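Local atomic coordinates of pyridine nucleotide-disulphide oxidoreductase dimerisation region (Escherichia coli BL21, PDB entry 6KYY), a protein that acts as an FAD-binding, hypochlorous acid-induced disulfide reductase of the pyridine nucleotide-disulfide oxidoreductase family and is probably involved in resistance to reactive chlorine species. Residues Lys88-His91 with Asn92-Met96; Leu38-Ser42 with Asn43-Gly47; Val27-Lys31 with Ala32-Val36. All blocks are in the same frame, centred on the assembly; numbering follows the deposited sequence.

Contact 1. Residues Lys88-His91 with Asn92-Met96; sequences KNFH and NLADM
Asn92 and Lys88 meet one helical turn apart in the last turns of helix 71-94. From its base outward, the Asn92 side chain crosses that of Lys88 at a slant: CB rests 3.3 Å from the backbone Lys88 O, CG passes the lysine tip, and OD1 accepts a hydrogen bond from Lys88 NZ at 3.1 Å. Asn92 ND2 lies at a looser 3.7 Å from the same Lys88 NZ, with no bond to it. The amine stands above the amide plane, 49° out of it, and so misses the lone pairs. Lys88 reaches this place because its CG is anti to the backbone N (chi1 176°) and the chain then bends at chi2 and chi4, curling the ammonium forward along the helix.

Two residues further along, the methyl of Ala94 sits over a face of the Phe90 ring in a CH-pi contact, CB lying 4.0 Å from the centroid and 3.7 Å from CZ. In the backbone, Phe90 O accepts two bonds, from Ala94 N at 2.9 Å in the carbonyl plane and from Leu93 N above it, as the helix tightens near its end.

The His91 ring, part of a copper site that also includes Asn87, points its edge at Asp95. His91 ND1 donates a weak hydrogen bond of 3.3 Å to Asp95 OD1, with the ring and carboxylate planes 55° apart. This second-shell carboxylate may help orient the imidazole.

On the inner side of the helix, Leu93 packs against Ala26 and Val27 of helix 20-31 and against Ile99 and Val101 of strand 99-103, which closes the helix down on the FAD domain's sheet.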
loop_
_atom_site.group_PDB
_atom_site.type_symbol
_atom_site.label_atom_id
_atom_site.label_comp_id
_atom_site.label_asym_id
_atom_site.label_seq_id
_atom_site.Cartn_x
_atom_site.Cartn_y
_atom_site.Cartn_z
ATOM N N LYS B 88 -19.606 11.107 -12.588
ATOM C CA LYS B 88 -18.561 10.787 -13.555
ATOM C C LYS B 88 -18.834 9.451 -14.236
ATOM O O LYS B 88 -18.570 9.292 -15.433
ATOM C CB LYS B 88 -17.195 10.775 -12.867
ATOM C CG LYS B 88 -16.040 10.361 -13.771
ATOM C CD LYS B 88 -15.161 11.548 -14.128
ATOM C CE LYS B 88 -14.131 11.176 -15.182
ATOM N NZ LYS B 88 -14.658 11.350 -16.564
ATOM N N ASN B 89 -19.369 8.479 -13.491
ATOM C CA ASN B 89 -19.657 7.177 -14.082
ATOM C C ASN B 89 -20.844 7.236 -15.031
ATOM O O ASN B 89 -20.890 6.480 -16.009
ATOM C CB ASN B 89 -19.912 6.143 -12.989
ATOM C CG ASN B 89 -18.701 5.283 -12.710
ATOM O OD1 ASN B 89 -18.375 4.380 -13.481
ATOM N ND2 ASN B 89 -18.020 5.565 -11.608
ATOM N N PHE B 90 -21.814 8.111 -14.762
ATOM C CA PHE B 90 -22.937 8.259 -15.682
ATOM C C PHE B 90 -22.499 8.941 -16.970
ATOM O O PHE B 90 -22.847 8.497 -18.070
ATOM C CB PHE B 90 -24.070 9.047 -15.023
ATOM C CG PHE B 90 -25.125 9.504 -15.992
ATOM C CD1 PHE B 90 -26.028 8.602 -16.527
ATOM C CD2 PHE B 90 -25.203 10.833 -16.382
ATOM C CE1 PHE B 90 -26.997 9.014 -17.422
ATOM C CE2 PHE B 90 -26.168 11.251 -17.280
ATOM C CZ PHE B 90 -27.066 10.340 -17.800
ATOM N N HIS B 91 -21.729 10.026 -16.851
ATOM C CA HIS B 91 -21.358 10.800 -18.030
ATOM C C HIS B 91 -20.352 10.063 -18.902
ATOM O O HIS B 91 -20.370 10.220 -20.128
ATOM C CB HIS B 91 -20.805 12.162 -17.610
ATOM C CG HIS B 91 -21.848 13.231 -17.513
ATOM N ND1 HIS B 91 -22.286 13.947 -18.606
ATOM C CD2 HIS B 91 -22.545 13.704 -16.452
ATOM C CE1 HIS B 91 -23.205 14.816 -18.224
ATOM N NE2 HIS B 91 -23.381 14.689 -16.920
ATOM N N ASN B 92 -19.476 9.251 -18.304
ATOM C CA ASN B 92 -18.508 8.502 -19.100
ATOM C C ASN B 92 -19.183 7.498 -20.026
ATOM O O ASN B 92 -18.552 7.029 -20.980
ATOM C CB ASN B 92 -17.510 7.790 -18.186
ATOM C CG ASN B 92 -16.155 8.470 -18.165
ATOM O OD1 ASN B 92 -15.983 9.555 -18.725
ATOM N ND2 ASN B 92 -15.183 7.837 -17.521
ATOM N N LEU B 93 -20.447 7.162 -19.768
ATOM C CA LEU B 93 -21.249 6.335 -20.658
ATOM C C LEU B 93 -22.195 7.163 -21.520
ATOM O O LEU B 93 -22.291 6.938 -22.729
ATOM C CB LEU B 93 -22.055 5.314 -19.845
ATOM C CG LEU B 93 -21.457 3.916 -19.682
ATOM C CD1 LEU B 93 -20.429 3.905 -18.563
ATOM C CD2 LEU B 93 -22.555 2.896 -19.419
ATOM N N ALA B 94 -22.886 8.131 -20.915
ATOM C CA ALA B 94 -23.904 8.895 -21.628
ATOM C C ALA B 94 -23.319 9.828 -22.679
ATOM O O ALA B 94 -24.062 10.308 -23.540
ATOM C CB ALA B 94 -24.745 9.699 -20.634
ATOM N N ASP B 95 -22.013 10.099 -22.633
ATOM C CA ASP B 95 -21.405 10.992 -23.612
ATOM C C ASP B 95 -21.015 10.279 -24.899
ATOM O O ASP B 95 -20.796 10.946 -25.916
ATOM C CB ASP B 95 -20.176 11.679 -23.013
ATOM C CG ASP B 95 -20.527 12.598 -21.862
ATOM O OD1 ASP B 95 -21.716 12.963 -21.733
ATOM O OD2 ASP B 95 -19.618 12.952 -21.083
ATOM N N MET B 96 -20.922 8.957 -24.882
ATOM C CA MET B 96 -20.597 8.220 -26.098
ATOM C C MET B 96 -21.838 8.105 -26.976
ATOM O O MET B 96 -22.912 7.757 -26.477
ATOM C CB MET B 96 -20.055 6.836 -25.759
ATOM C CG MET B 96 -18.873 6.858 -24.802
ATOM S SD MET B 96 -17.880 5.355 -24.866
ATOM C CE MET B 96 -17.198 5.467 -26.518
#

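Contact 2. Residues Leu38-Ser42 with Asn43-Gly47; sequences LIEQS and NAMYG. With FAD (flavin-adenine dinucleotide), chain N.
Glu40 and Met45 meet beside the adenosine ribose of FAD, at its hydroxyl edge. Hydrogen bonds dominate on the glutamate side: its carboxylate spans the two ribose hydroxyls, OE1 accepting from FAD O2B at 2.5 Å and OE2 from FAD O3B at 2.6 Å. An acidic residue at the end of the second strand, holding the ribose in this way, is the classic signature of a dinucleotide-binding Rossmann fold. Glu40 OE1 also takes Ser42 N at 3.0 Å on its anti side, while OE2 is met by Phe18 N, so backbone amides hold the carboxylate in position for the sugar. The chain reverses in a type I beta turn, closed by Met45 N to Ser42 O at 3.2 Å.

Van der Waals contacts make up the rest. Met45 CB nestles beside Glu40 OE1 and FAD O3B, and its CG lies 3.7 Å from Ser42 CB. Glu40 CG approaches Tyr46 CD1 at 3.9 Å, the carboxylate and the phenol ring standing 85° apart. Gln41 lays its amide flat over one face of the adenine, with OE1 3.1 Å from FAD C5A and NE2 above the five-membered ring; CG lies between the backbone N and the carbonyl carbon (chi1 74°), and the extended chain beyond it reaches across the base.

In the mixed sheet, strand 36-40 lies parallel to and between strands 10-16 and 99-103, bonding through Ile39 to Ile15 and through Leu38 to Asp100 and Ile102, and the turn emerges at its C-terminal end beside helix 71-94.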
loop_
_atom_site.group_PDB
_atom_site.type_symbol
_atom_site.label_atom_id
_atom_site.label_comp_id
_atom_site.label_asym_id
_atom_site.label_seq_id
_atom_site.Cartn_x
_atom_site.Cartn_y
_atom_site.Cartn_z
ATOM N N LEU B 38 -27.560 0.287 -22.065
ATOM C CA LEU B 38 -27.453 -0.176 -20.689
ATOM C C LEU B 38 -28.677 0.285 -19.912
ATOM O O LEU B 38 -28.990 1.480 -19.891
ATOM C CB LEU B 38 -26.175 0.342 -20.026
ATOM C CG LEU B 38 -25.771 -0.374 -18.734
ATOM C CD1 LEU B 38 -24.268 -0.596 -18.684
ATOM C CD2 LEU B 38 -26.240 0.401 -17.511
ATOM N N ILE B 39 -29.364 -0.662 -19.281
ATOM C CA ILE B 39 -30.554 -0.380 -18.489
ATOM C C ILE B 39 -30.153 -0.293 -17.025
ATOM O O ILE B 39 -29.425 -1.155 -16.519
ATOM C CB ILE B 39 -31.635 -1.456 -18.698
ATOM C CG1 ILE B 39 -31.619 -1.950 -20.145
ATOM C CG2 ILE B 39 -33.006 -0.910 -18.328
ATOM C CD1 ILE B 39 -32.199 -0.964 -21.127
ATOM N N GLU B 40 -30.626 0.748 -16.344
ATOM C CA GLU B 40 -30.335 0.960 -14.930
ATOM C C GLU B 40 -31.620 1.390 -14.240
ATOM O O GLU B 40 -32.222 2.398 -14.621
ATOM C CB GLU B 40 -29.235 2.010 -14.746
ATOM C CG GLU B 40 -28.961 2.385 -13.303
ATOM C CD GLU B 40 -28.830 1.178 -12.398
ATOM O OE1 GLU B 40 -29.525 1.134 -11.360
ATOM O OE2 GLU B 40 -28.028 0.274 -12.718
ATOM N N GLN B 41 -32.037 0.628 -13.228
ATOM C CA GLN B 41 -33.330 0.838 -12.591
ATOM C C GLN B 41 -33.344 1.997 -11.604
ATOM O O GLN B 41 -34.427 2.390 -11.157
ATOM C CB GLN B 41 -33.776 -0.442 -11.876
ATOM C CG GLN B 41 -33.015 -0.734 -10.591
ATOM C CD GLN B 41 -33.300 -2.122 -10.046
ATOM O OE1 GLN B 41 -34.134 -2.853 -10.582
ATOM N NE2 GLN B 41 -32.607 -2.492 -8.974
ATOM N N SER B 42 -32.187 2.559 -11.258
ATOM C CA SER B 42 -32.112 3.599 -10.242
ATOM C C SER B 42 -31.128 4.674 -10.678
ATOM O O SER B 42 -30.005 4.360 -11.082
ATOM C CB SER B 42 -31.686 3.014 -8.891
ATOM O OG SER B 42 -32.040 3.874 -7.823
ATOM N N ASN B 43 -31.548 5.935 -10.590
ATOM C CA ASN B 43 -30.659 7.046 -10.910
ATOM C C ASN B 43 -29.722 7.400 -9.761
ATOM O O ASN B 43 -28.857 8.267 -9.931
ATOM C CB ASN B 43 -31.474 8.274 -11.332
ATOM C CG ASN B 43 -32.118 8.990 -10.159
ATOM O OD1 ASN B 43 -32.485 8.372 -9.161
ATOM N ND2 ASN B 43 -32.265 10.304 -10.280
ATOM N N ALA B 44 -29.876 6.761 -8.603
ATOM C CA ALA B 44 -28.904 6.836 -7.523
ATOM C C ALA B 44 -27.949 5.652 -7.536
ATOM O O ALA B 44 -27.130 5.510 -6.622
ATOM C CB ALA B 44 -29.616 6.924 -6.171
ATOM N N MET B 45 -28.045 4.795 -8.553
ATOM C CA MET B 45 -27.171 3.640 -8.703
ATOM C C MET B 45 -26.299 3.734 -9.947
ATOM O O MET B 45 -25.710 2.725 -10.354
ATOM C CB MET B 45 -27.995 2.351 -8.734
ATOM C CG MET B 45 -28.489 1.908 -7.372
ATOM S SD MET B 45 -27.136 1.470 -6.269
ATOM C CE MET B 45 -27.425 -0.288 -6.074
ATOM N N TYR B 46 -26.216 4.910 -10.569
ATOM C CA TYR B 46 -25.280 5.115 -11.664
ATOM C C TYR B 46 -23.865 4.819 -11.189
ATOM O O TYR B 46 -23.418 5.348 -10.167
ATOM C CB TYR B 46 -25.370 6.552 -12.181
ATOM C CG TYR B 46 -26.620 6.876 -12.968
ATOM C CD1 TYR B 46 -27.305 5.892 -13.671
ATOM C CD2 TYR B 46 -27.109 8.177 -13.018
ATOM C CE1 TYR B 46 -28.444 6.194 -14.395
ATOM C CE2 TYR B 46 -28.246 8.488 -13.738
ATOM C CZ TYR B 46 -28.909 7.494 -14.424
ATOM O OH TYR B 46 -30.039 7.806 -15.140
ATOM N N GLY B 47 -23.161 3.961 -11.919
ATOM C CA GLY B 47 -21.821 3.572 -11.549
ATOM C C GLY B 47 -21.713 2.231 -10.857
ATOM O O GLY B 47 -20.598 1.709 -10.730
HETATM P PA FAD N . -23.518 -4.258 -9.306
HETATM O O1A FAD N . -24.167 -4.859 -8.116
HETATM O O2A FAD N . -22.309 -3.359 -9.023
HETATM O O5B FAD N . -24.567 -3.466 -10.162
HETATM C C5B FAD N . -25.983 -3.712 -10.028
HETATM C C4B FAD N . -26.733 -2.614 -10.739
HETATM O O4B FAD N . -27.813 -3.180 -11.516
HETATM C C3B FAD N . -27.357 -1.555 -9.829
HETATM O O3B FAD N . -27.114 -0.250 -10.338
HETATM C C2B FAD N . -28.846 -1.913 -9.845
HETATM O O2B FAD N . -29.667 -0.764 -9.664
HETATM C C1B FAD N . -29.000 -2.465 -11.258
HETATM N N9A FAD N . -30.135 -3.366 -11.434
HETATM C C8A FAD N . -30.493 -4.416 -10.630
HETATM N N7A FAD N . -31.567 -5.056 -11.032
HETATM C C5A FAD N . -31.942 -4.377 -12.181
HETATM C C6A FAD N . -33.006 -4.556 -13.086
HETATM N N6A FAD N . -33.927 -5.517 -12.970
HETATM N N1A FAD N . -33.092 -3.703 -14.131
HETATM C C2A FAD N . -32.175 -2.741 -14.253
HETATM N N3A FAD N . -31.131 -2.474 -13.464
HETATM C C4A FAD N . -31.069 -3.333 -12.442
HETATM N N1 FAD N . -16.131 -5.825 -3.461
HETATM C C2 FAD N . -14.767 -5.763 -3.450
HETATM O O2 FAD N . -14.091 -6.204 -4.387
HETATM N N3 FAD N . -14.115 -5.192 -2.371
HETATM C C4 FAD N . -14.712 -4.669 -1.242
HETATM O O4 FAD N . -14.023 -4.178 -0.350
HETATM C C4X FAD N . -16.163 -4.745 -1.260
HETATM N N5 FAD N . -16.814 -4.245 -0.252
HETATM C C5X FAD N . -18.197 -4.311 -0.273
HETATM C C6 FAD N . -18.908 -3.797 0.810
HETATM C C7 FAD N . -20.298 -3.838 0.837
HETATM C C7M FAD N . -21.033 -3.273 2.024
HETATM C C8 FAD N . -20.996 -4.408 -0.240
HETATM C C8M FAD N . -22.500 -4.468 -0.241
HETATM C C9 FAD N . -20.290 -4.923 -1.322
HETATM C C9A FAD N . -18.901 -4.878 -1.346
HETATM N N10 FAD N . -18.156 -5.385 -2.429
HETATM C C10 FAD N . -16.783 -5.336 -2.419
HETATM C "C1'" FAD N . -18.830 -6.002 -3.582
HETATM C "C2'" FAD N . -19.091 -5.025 -4.724
HETATM O "O2'" FAD N . -19.995 -4.002 -4.304
HETATM C "C3'" FAD N . -19.705 -5.784 -5.901
HETATM O "O3'" FAD N . -19.202 -7.115 -5.907
HETATM C "C4'" FAD N . -19.441 -5.148 -7.266
HETATM O "O4'" FAD N . -20.160 -3.919 -7.366
HETATM C "C5'" FAD N . -19.801 -6.066 -8.417
HETATM O "O5'" FAD N . -21.205 -5.918 -8.715
HETATM P P FAD N . -21.791 -6.340 -10.115
HETATM O O1P FAD N . -20.786 -5.995 -11.218
HETATM O O2P FAD N . -22.220 -7.755 -10.094
HETATM O O3P FAD N . -23.052 -5.397 -10.305
#

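Contact 3. Residues Val27-Lys31 with Ala32-Val36; sequences VTLAK and AGWRV
Leu29 and Trp34 face each other across a Schellman motif that ends helix 20-31, in the beta-alpha-beta crossover from strand 10-16 to strand 36-40 of the FAD-binding Rossmann fold. Two backbone bonds define it: Trp34 N to Leu29 O at 2.8 Å and Gly33 N to Ala30 O at 3.3 Å, the latter donor standing above the carbonyl plane. Gly33 turns the chain with a phi of 104°, angles at which a side chain would press on the preceding carbonyl.

The inner side is densely filled. Leu29 CD2 lies over the centre of the Trp34 six-membered ring, 4.3 Å from its centroid and 12° off the normal, while CD1 reaches the CE3 corner at 3.7 Å. With Trp34 CG anti to its carbonyl carbon (chi1 -65°), the indole folds back over the leucine; Leu321 of helix 307-321 touches both residues, and Gln12 of strand 10-16 lies against the indole.

The outer side is looser. Lys31, Ala32 and Gly33 are exposed, and Ala32 N makes only weak bonds to Thr28 O and Leu29 O. Lys31 extends from the helix, where Lys448 of the second subunit packs against it.

Val36 begins the strand and turns inward, its CG2 lying 3.8 Å from Leu29 CB and 4.2 Å from Ala30 CB.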
loop_
_atom_site.group_PDB
_atom_site.type_symbol
_atom_site.label_atom_id
_atom_site.label_comp_id
_atom_site.label_asym_id
_atom_site.label_seq_id
_atom_site.Cartn_x
_atom_site.Cartn_y
_atom_site.Cartn_z
ATOM N N VAL B 27 -18.626 0.542 -22.550
ATOM C CA VAL B 27 -17.651 1.478 -23.101
ATOM C C VAL B 27 -16.782 0.797 -24.150
ATOM O O VAL B 27 -16.400 1.413 -25.153
ATOM C CB VAL B 27 -16.801 2.099 -21.976
ATOM C CG1 VAL B 27 -16.038 3.304 -22.496
ATOM C CG2 VAL B 27 -17.685 2.521 -20.827
ATOM N N THR B 28 -16.452 -0.480 -23.942
ATOM C CA THR B 28 -15.582 -1.177 -24.881
ATOM C C THR B 28 -16.306 -1.559 -26.165
ATOM O O THR B 28 -15.681 -1.605 -27.231
ATOM C CB THR B 28 -14.988 -2.427 -24.226
ATOM O OG1 THR B 28 -14.736 -2.168 -22.840
ATOM C CG2 THR B 28 -13.683 -2.812 -24.909
ATOM N N LEU B 29 -17.611 -1.834 -26.093
ATOM C CA LEU B 29 -18.355 -2.183 -27.299
ATOM C C LEU B 29 -18.767 -0.941 -28.080
ATOM O O LEU B 29 -18.768 -0.957 -29.316
ATOM C CB LEU B 29 -19.581 -3.024 -26.940
ATOM C CG LEU B 29 -19.298 -4.382 -26.292
ATOM C CD1 LEU B 29 -20.573 -5.205 -26.185
ATOM C CD2 LEU B 29 -18.226 -5.143 -27.060
ATOM N N ALA B 30 -19.119 0.141 -27.382
ATOM C CA ALA B 30 -19.416 1.395 -28.069
ATOM C C ALA B 30 -18.182 1.934 -28.776
ATOM O O ALA B 30 -18.282 2.519 -29.862
ATOM C CB ALA B 30 -19.954 2.424 -27.080
ATOM N N LYS B 31 -17.009 1.753 -28.170
ATOM C CA LYS B 31 -15.758 2.163 -28.793
ATOM C C LYS B 31 -15.406 1.291 -29.993
ATOM O O LYS B 31 -14.695 1.751 -30.892
ATOM C CB LYS B 31 -14.643 2.131 -27.743
ATOM C CG LYS B 31 -13.239 2.379 -28.257
ATOM C CD LYS B 31 -12.249 1.481 -27.535
ATOM C CE LYS B 31 -10.816 1.823 -27.894
ATOM N NZ LYS B 31 -9.900 1.615 -26.738
ATOM N N ALA B 32 -15.905 0.057 -30.037
ATOM C CA ALA B 32 -15.681 -0.837 -31.163
ATOM C C ALA B 32 -16.733 -0.694 -32.255
ATOM O O ALA B 32 -16.690 -1.442 -33.238
ATOM C CB ALA B 32 -15.636 -2.291 -30.683
ATOM N N GLY B 33 -17.674 0.241 -32.110
ATOM C CA GLY B 33 -18.680 0.501 -33.117
ATOM C C GLY B 33 -20.057 -0.048 -32.812
ATOM O O GLY B 33 -21.009 0.287 -33.528
ATOM N N TRP B 34 -20.195 -0.868 -31.773
ATOM C CA TRP B 34 -21.472 -1.500 -31.472
ATOM C C TRP B 34 -22.479 -0.480 -30.950
ATOM O O TRP B 34 -22.129 0.474 -30.251
ATOM C CB TRP B 34 -21.294 -2.608 -30.432
ATOM C CG TRP B 34 -20.469 -3.782 -30.878
ATOM C CD1 TRP B 34 -19.386 -3.762 -31.710
ATOM C CD2 TRP B 34 -20.654 -5.151 -30.497
ATOM N NE1 TRP B 34 -18.893 -5.034 -31.876
ATOM C CE2 TRP B 34 -19.654 -5.904 -31.141
ATOM C CE3 TRP B 34 -21.573 -5.811 -29.676
ATOM C CZ2 TRP B 34 -19.546 -7.287 -30.990
ATOM C CZ3 TRP B 34 -21.465 -7.182 -29.527
ATOM C CH2 TRP B 34 -20.458 -7.905 -30.181
ATOM N N ARG B 35 -23.748 -0.695 -31.297
ATOM C CA ARG B 35 -24.852 0.079 -30.739
ATOM C C ARG B 35 -25.260 -0.574 -29.423
ATOM O O ARG B 35 -25.837 -1.667 -29.416
ATOM C CB ARG B 35 -26.024 0.143 -31.715
ATOM C CG ARG B 35 -27.096 1.153 -31.330
ATOM C CD ARG B 35 -28.048 1.435 -32.484
ATOM N NE ARG B 35 -29.442 1.249 -32.092
ATOM C CZ ARG B 35 -30.156 2.149 -31.424
ATOM N NH1 ARG B 35 -29.609 3.306 -31.073
ATOM N NH2 ARG B 35 -31.418 1.892 -31.103
ATOM N N VAL B 36 -24.961 0.092 -28.310
ATOM C CA VAL B 36 -25.095 -0.490 -26.981
ATOM C C VAL B 36 -26.167 0.259 -26.203
ATOM O O VAL B 36 -26.320 1.478 -26.347
ATOM C CB VAL B 36 -23.754 -0.461 -26.217
ATOM C CG1 VAL B 36 -23.788 -1.426 -25.043
ATOM C CG2 VAL B 36 -22.604 -0.792 -27.154
#

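All three contacts belong to the FAD-binding Rossmann domain. Contacts 3 and 2 follow in sequence at the two ends of strand 36-40: contact 3, partly buried and mainly apolar, brings the chain into the strand far from the cofactor, whereas contact 2, a surface contact with Glu40 buried inside it, leaves it with polar groups committed to the FAD. Contact 1, a surface helix end with a copper ligand, touches both. Towards contact 2, Phe90 stacks on Tyr46 and Leu93 meets Leu38; towards contact 3, Met96 packs on Val27 and Ala30. Phe90, Leu93 and Met96 give contact 1 an apolar inward side, with Asn89, bonded to Lys23, as a polar exception; Lys88, His91 and Asp95 lie outward.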